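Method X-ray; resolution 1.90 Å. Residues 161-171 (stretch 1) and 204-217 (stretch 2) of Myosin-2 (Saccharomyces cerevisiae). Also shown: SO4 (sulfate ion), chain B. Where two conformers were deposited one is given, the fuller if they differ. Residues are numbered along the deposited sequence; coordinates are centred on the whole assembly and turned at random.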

# COMPACT_ATOMS: atom_id res chain seq x y z
N ILE A 161 -1.30 5.76 6.18
CA ILE A 161 -0.09 6.58 6.23
C ILE A 161 0.87 6.15 5.12
O ILE A 161 1.43 6.97 4.36
CB ILE A 161 0.59 6.45 7.59
CG1 ILE A 161 -0.22 7.22 8.66
CG2 ILE A 161 2.05 6.97 7.54
CD1 ILE A 161 0.21 6.85 10.13
N TRP A 162 1.02 4.84 4.99
CA TRP A 162 1.93 4.27 4.00
C TRP A 162 1.45 4.53 2.58
O TRP A 162 2.23 4.93 1.72
CB TRP A 162 2.05 2.78 4.22
CG TRP A 162 3.06 2.07 3.32
CD1 TRP A 162 4.42 2.33 3.23
CD2 TRP A 162 2.79 1.00 2.44
NE1 TRP A 162 5.00 1.44 2.35
CE2 TRP A 162 4.02 0.61 1.86
CE3 TRP A 162 1.63 0.31 2.08
CZ2 TRP A 162 4.11 -0.43 0.94
CZ3 TRP A 162 1.73 -0.74 1.18
CH2 TRP A 162 2.95 -1.11 0.62
N LEU A 163 0.17 4.28 2.34
CA LEU A 163 -0.37 4.38 1.00
C LEU A 163 -0.25 5.84 0.51
O LEU A 163 0.08 6.09 -0.65
CB LEU A 163 -1.82 3.89 0.97
CG LEU A 163 -2.43 3.63 -0.42
CD1 LEU A 163 -1.48 2.83 -1.32
CD2 LEU A 163 -3.78 2.89 -0.33
N LYS A 164 -0.47 6.79 1.41
CA LYS A 164 -0.32 8.20 1.03
C LYS A 164 1.11 8.52 0.65
O LYS A 164 1.37 9.24 -0.32
CB LYS A 164 -0.80 9.12 2.16
CG LYS A 164 -0.46 10.61 1.87
CD LYS A 164 -1.03 11.57 2.96
CE LYS A 164 -2.57 11.43 3.10
NZ LYS A 164 -3.35 11.83 1.83
N LYS A 165 2.06 7.99 1.40
CA LYS A 165 3.47 8.20 1.06
C LYS A 165 3.81 7.58 -0.29
O LYS A 165 4.58 8.18 -1.06
CB LYS A 165 4.40 7.61 2.15
CG LYS A 165 4.48 8.47 3.43
CD LYS A 165 5.10 7.58 4.60
CE LYS A 165 5.14 8.41 5.90
NZ LYS A 165 6.10 9.52 5.80
N LEU A 166 3.25 6.41 -0.58
CA LEU A 166 3.42 5.80 -1.90
C LEU A 166 2.89 6.71 -3.01
O LEU A 166 3.55 6.87 -4.02
CB LEU A 166 2.70 4.46 -1.99
CG LEU A 166 3.31 3.37 -1.08
CD1 LEU A 166 2.49 2.12 -1.33
CD2 LEU A 166 4.80 3.05 -1.38
N GLN A 167 1.70 7.26 -2.82
CA GLN A 167 1.15 8.20 -3.80
C GLN A 167 2.07 9.38 -4.04
O GLN A 167 2.26 9.78 -5.21
CB GLN A 167 -0.22 8.71 -3.34
CG GLN A 167 -1.32 7.60 -3.34
CD GLN A 167 -2.71 8.19 -3.15
OE1 GLN A 167 -2.89 9.14 -2.42
NE2 GLN A 167 -3.70 7.62 -3.83
N LYS A 168 2.62 9.97 -2.98
CA LYS A 168 3.51 11.12 -3.17
C LYS A 168 4.76 10.74 -3.97
O LYS A 168 5.25 11.54 -4.75
CB LYS A 168 3.93 11.73 -1.84
CG LYS A 168 2.77 12.16 -0.95
CD LYS A 168 1.91 13.24 -1.61
CE LYS A 168 0.73 13.66 -0.69
NZ LYS A 168 1.16 14.33 0.57
N GLN A 169 5.32 9.56 -3.72
CA GLN A 169 6.48 9.12 -4.51
C GLN A 169 6.09 8.99 -5.95
O GLN A 169 6.88 9.31 -6.84
CB GLN A 169 7.03 7.76 -4.02
CG GLN A 169 7.85 7.89 -2.75
CD GLN A 169 8.86 6.74 -2.56
OE1 GLN A 169 8.81 5.74 -3.28
NE2 GLN A 169 9.79 6.91 -1.61
N LEU A 170 4.87 8.53 -6.21
CA LEU A 170 4.39 8.53 -7.61
C LEU A 170 4.09 9.91 -8.18
O LEU A 170 4.31 10.16 -9.37
CB LEU A 170 3.15 7.66 -7.76
CG LEU A 170 3.44 6.17 -7.75
CD1 LEU A 170 2.11 5.44 -7.60
CD2 LEU A 170 4.17 5.71 -9.03
N GLN A 171 3.57 10.82 -7.37
CA GLN A 171 3.36 12.18 -7.85
C GLN A 171 4.71 12.70 -8.34
O GLN A 171 4.81 13.38 -9.36
CB GLN A 171 2.76 13.09 -6.76
CG GLN A 171 2.24 14.45 -7.27
CD GLN A 171 0.79 14.40 -7.72
OE1 GLN A 171 -0.00 13.60 -7.21
NE2 GLN A 171 0.43 15.24 -8.70
S SO4 B . 9.61 -9.82 -12.37
O1 SO4 B . 9.25 -9.15 -13.62
O2 SO4 B . 10.78 -9.19 -11.78
O3 SO4 B . 9.88 -11.23 -12.64
O4 SO4 B . 8.49 -9.72 -11.43
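Stretch 2 (204-217) DILTFFNSIYWCMK

How does the second stretch run relative to the first? Residues 204-217 are helical throughout, as are residues 161-171, and both helices extend beyond these limits in either direction along the chain. Their N-to-C directions differ by 165°, so the two rods lie nearly antiparallel, and their axes come no closer than 11.8 Å. At that spacing the contact is made almost wholly through side chains, one carbonyl oxygen excepted. The order of partners is reversed accordingly: the start of stretch 1 meets the end of stretch 2, and Leu170, near the other end, lies closest in backbone to Ile205, with 8.0 Å between their CA atoms.

What does Trp162 find at the beginning of the walk? Its CA-to-CB bond points sideways to the other helix, but with chi1 in t the indole ring swings its end nearer. There CH2 of Trp162 lies 3.8 Å from CE of Met216, the methyl sitting at the edge of the ring, near its plane. Met216 also starts out sideways and reaches across with the end of its chain, so the ends of the two side chains meet between the helices. Leu163, Lys164 and Lys165, next in sequence, make no contact with stretch 2.

How does Leu166, one helical turn further on, divide itself between neighbours? Its side chain, in the m,t rotamer, touches two residues of stretch 2 that are themselves four apart. CD1 of Leu166 approaches CD1 of Ile212 at 4.4 Å, a loose apolar contact, while CD2 of Leu166 lies 4.0 Å from CZ of Phe208. The backbone joins in as well, for the carbonyl O of Leu166 is 3.9 Å from CZ of Phe208. This same oxygen accepts the helical hydrogen bond from N of Leu170 at 3.0 Å, so its approach to the ring leaves the regular pattern of the helix undisturbed.

Why is Phe208 the centre of the contact? Its CA-to-CB bond points toward stretch 1, and its t rotamer carries the ring among Leu166, Gln169 and Leu170; it has the largest covered area of any residue here. Gln167 points away and Lys168 is out of reach, but Gln169 points toward stretch 2 and brings OE1 to 3.5 Å from CE1 of Phe208, at the ring edge and near its plane. No hydrogen bond crosses between the stretches.

What closes the contact at Leu170? This side chain supplies most of the remaining packing. Its CD2 lies over one face of Phe208, 4.2 Å from the centroid of that ring and 22° off the normal, a CH-pi arrangement, while CG of Leu170 is 3.9 Å from CE2 of Phe208. The same CD2 of Leu170 is 4.1 Å from CD1 of Ile205 and 4.2 Å from CE2 of Phe209, so one methyl is shared by three side chains. Gln171, beyond it, is out of reach.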

# COMPACT_ATOMS: atom_id res chain seq x y z
N ASP A 204 11.83 3.43 -13.95
CA ASP A 204 11.77 3.72 -12.53
C ASP A 204 10.41 3.36 -12.00
O ASP A 204 10.29 2.92 -10.85
CB ASP A 204 12.07 5.18 -12.24
CG ASP A 204 13.44 5.58 -12.69
OD1 ASP A 204 14.41 4.87 -12.37
OD2 ASP A 204 13.53 6.58 -13.44
N ILE A 205 9.38 3.57 -12.82
CA ILE A 205 8.02 3.25 -12.40
C ILE A 205 7.82 1.74 -12.28
O ILE A 205 7.19 1.23 -11.33
CB ILE A 205 6.98 3.83 -13.39
CG1 ILE A 205 7.12 5.35 -13.46
CG2 ILE A 205 5.57 3.46 -12.97
CD1 ILE A 205 6.99 6.06 -12.04
N LEU A 206 8.34 1.01 -13.27
CA LEU A 206 8.25 -0.44 -13.20
C LEU A 206 9.01 -0.98 -11.98
O LEU A 206 8.54 -1.90 -11.30
CB LEU A 206 8.78 -1.05 -14.50
CG LEU A 206 7.86 -0.67 -15.65
CD1 LEU A 206 8.51 -1.12 -16.95
CD2 LEU A 206 6.54 -1.35 -15.48
N THR A 207 10.20 -0.43 -11.72
CA THR A 207 10.98 -0.84 -10.55
C THR A 207 10.16 -0.67 -9.27
O THR A 207 10.14 -1.53 -8.39
CB THR A 207 12.27 -0.02 -10.44
OG1 THR A 207 13.14 -0.40 -11.50
CG2 THR A 207 12.98 -0.26 -9.11
N PHE A 208 9.46 0.45 -9.20
CA PHE A 208 8.64 0.79 -8.04
C PHE A 208 7.50 -0.21 -7.82
O PHE A 208 7.31 -0.71 -6.70
CB PHE A 208 8.11 2.23 -8.23
CG PHE A 208 7.08 2.68 -7.20
CD1 PHE A 208 7.46 3.50 -6.15
CD2 PHE A 208 5.73 2.35 -7.33
CE1 PHE A 208 6.50 3.97 -5.21
CE2 PHE A 208 4.78 2.81 -6.43
CZ PHE A 208 5.16 3.62 -5.36
N PHE A 209 6.73 -0.47 -8.86
CA PHE A 209 5.67 -1.48 -8.74
C PHE A 209 6.24 -2.90 -8.56
O PHE A 209 5.70 -3.70 -7.77
CB PHE A 209 4.75 -1.45 -9.97
CG PHE A 209 3.75 -0.35 -9.92
CD1 PHE A 209 2.59 -0.49 -9.16
CD2 PHE A 209 3.99 0.85 -10.59
CE1 PHE A 209 1.66 0.54 -9.08
CE2 PHE A 209 3.06 1.90 -10.52
CZ PHE A 209 1.89 1.75 -9.76
N ASN A 210 7.34 -3.23 -9.23
CA ASN A 210 7.97 -4.54 -8.95
C ASN A 210 8.35 -4.72 -7.48
O ASN A 210 8.28 -5.83 -6.92
CB ASN A 210 9.23 -4.71 -9.76
CG ASN A 210 8.97 -5.48 -10.99
OD1 ASN A 210 8.29 -6.50 -10.94
ND2 ASN A 210 9.51 -5.02 -12.11
N SER A 211 8.80 -3.63 -6.87
CA SER A 211 9.25 -3.68 -5.48
C SER A 211 8.04 -3.94 -4.59
O SER A 211 8.12 -4.73 -3.64
CB SER A 211 9.95 -2.37 -5.13
OG SER A 211 10.39 -2.38 -3.78
N ILE A 212 6.91 -3.30 -4.90
CA ILE A 212 5.69 -3.62 -4.14
C ILE A 212 5.35 -5.09 -4.31
O ILE A 212 5.10 -5.80 -3.33
CB ILE A 212 4.53 -2.78 -4.59
CG1 ILE A 212 4.79 -1.32 -4.21
CG2 ILE A 212 3.23 -3.20 -3.89
CD1 ILE A 212 3.76 -0.36 -4.77
N TYR A 213 5.36 -5.55 -5.56
CA TYR A 213 5.04 -6.96 -5.80
C TYR A 213 5.93 -7.92 -5.03
O TYR A 213 5.43 -8.85 -4.34
CB TYR A 213 5.17 -7.24 -7.32
CG TYR A 213 4.99 -8.71 -7.66
CD1 TYR A 213 3.72 -9.24 -7.86
CD2 TYR A 213 6.08 -9.56 -7.78
CE1 TYR A 213 3.53 -10.57 -8.19
CE2 TYR A 213 5.91 -10.90 -8.11
CZ TYR A 213 4.63 -11.40 -8.31
OH TYR A 213 4.43 -12.71 -8.65
N TRP A 214 7.25 -7.75 -5.14
CA TRP A 214 8.16 -8.76 -4.55
C TRP A 214 8.23 -8.68 -3.03
O TRP A 214 8.39 -9.71 -2.37
CB TRP A 214 9.56 -8.62 -5.14
CG TRP A 214 9.64 -9.26 -6.46
CD1 TRP A 214 9.78 -8.64 -7.70
CD2 TRP A 214 9.52 -10.66 -6.72
NE1 TRP A 214 9.78 -9.60 -8.69
CE2 TRP A 214 9.62 -10.84 -8.12
CE3 TRP A 214 9.34 -11.79 -5.90
CZ2 TRP A 214 9.55 -12.10 -8.72
CZ3 TRP A 214 9.27 -13.03 -6.49
CH2 TRP A 214 9.37 -13.18 -7.89
N CYS A 215 8.06 -7.48 -2.45
CA CYS A 215 8.04 -7.33 -0.97
C CYS A 215 6.80 -8.02 -0.42
O CYS A 215 6.86 -8.76 0.58
CB CYS A 215 8.07 -5.83 -0.56
SG CYS A 215 9.73 -5.13 -0.75
N MET A 216 5.67 -7.79 -1.08
CA MET A 216 4.43 -8.46 -0.68
C MET A 216 4.49 -9.96 -0.85
O MET A 216 4.05 -10.72 0.03
CB MET A 216 3.25 -7.89 -1.44
CG MET A 216 3.05 -6.44 -1.02
SD MET A 216 1.33 -6.03 -1.05
CE MET A 216 1.38 -4.36 -0.42
N LYS A 217 5.03 -10.40 -1.98
CA LYS A 217 5.20 -11.84 -2.19
C LYS A 217 6.16 -12.49 -1.16
O LYS A 217 5.85 -13.53 -0.52
CB LYS A 217 5.71 -12.09 -3.62
CG LYS A 217 5.76 -13.56 -3.97
CD LYS A 217 5.72 -13.82 -5.47
CE LYS A 217 5.52 -15.33 -5.73
NZ LYS A 217 5.16 -15.64 -7.15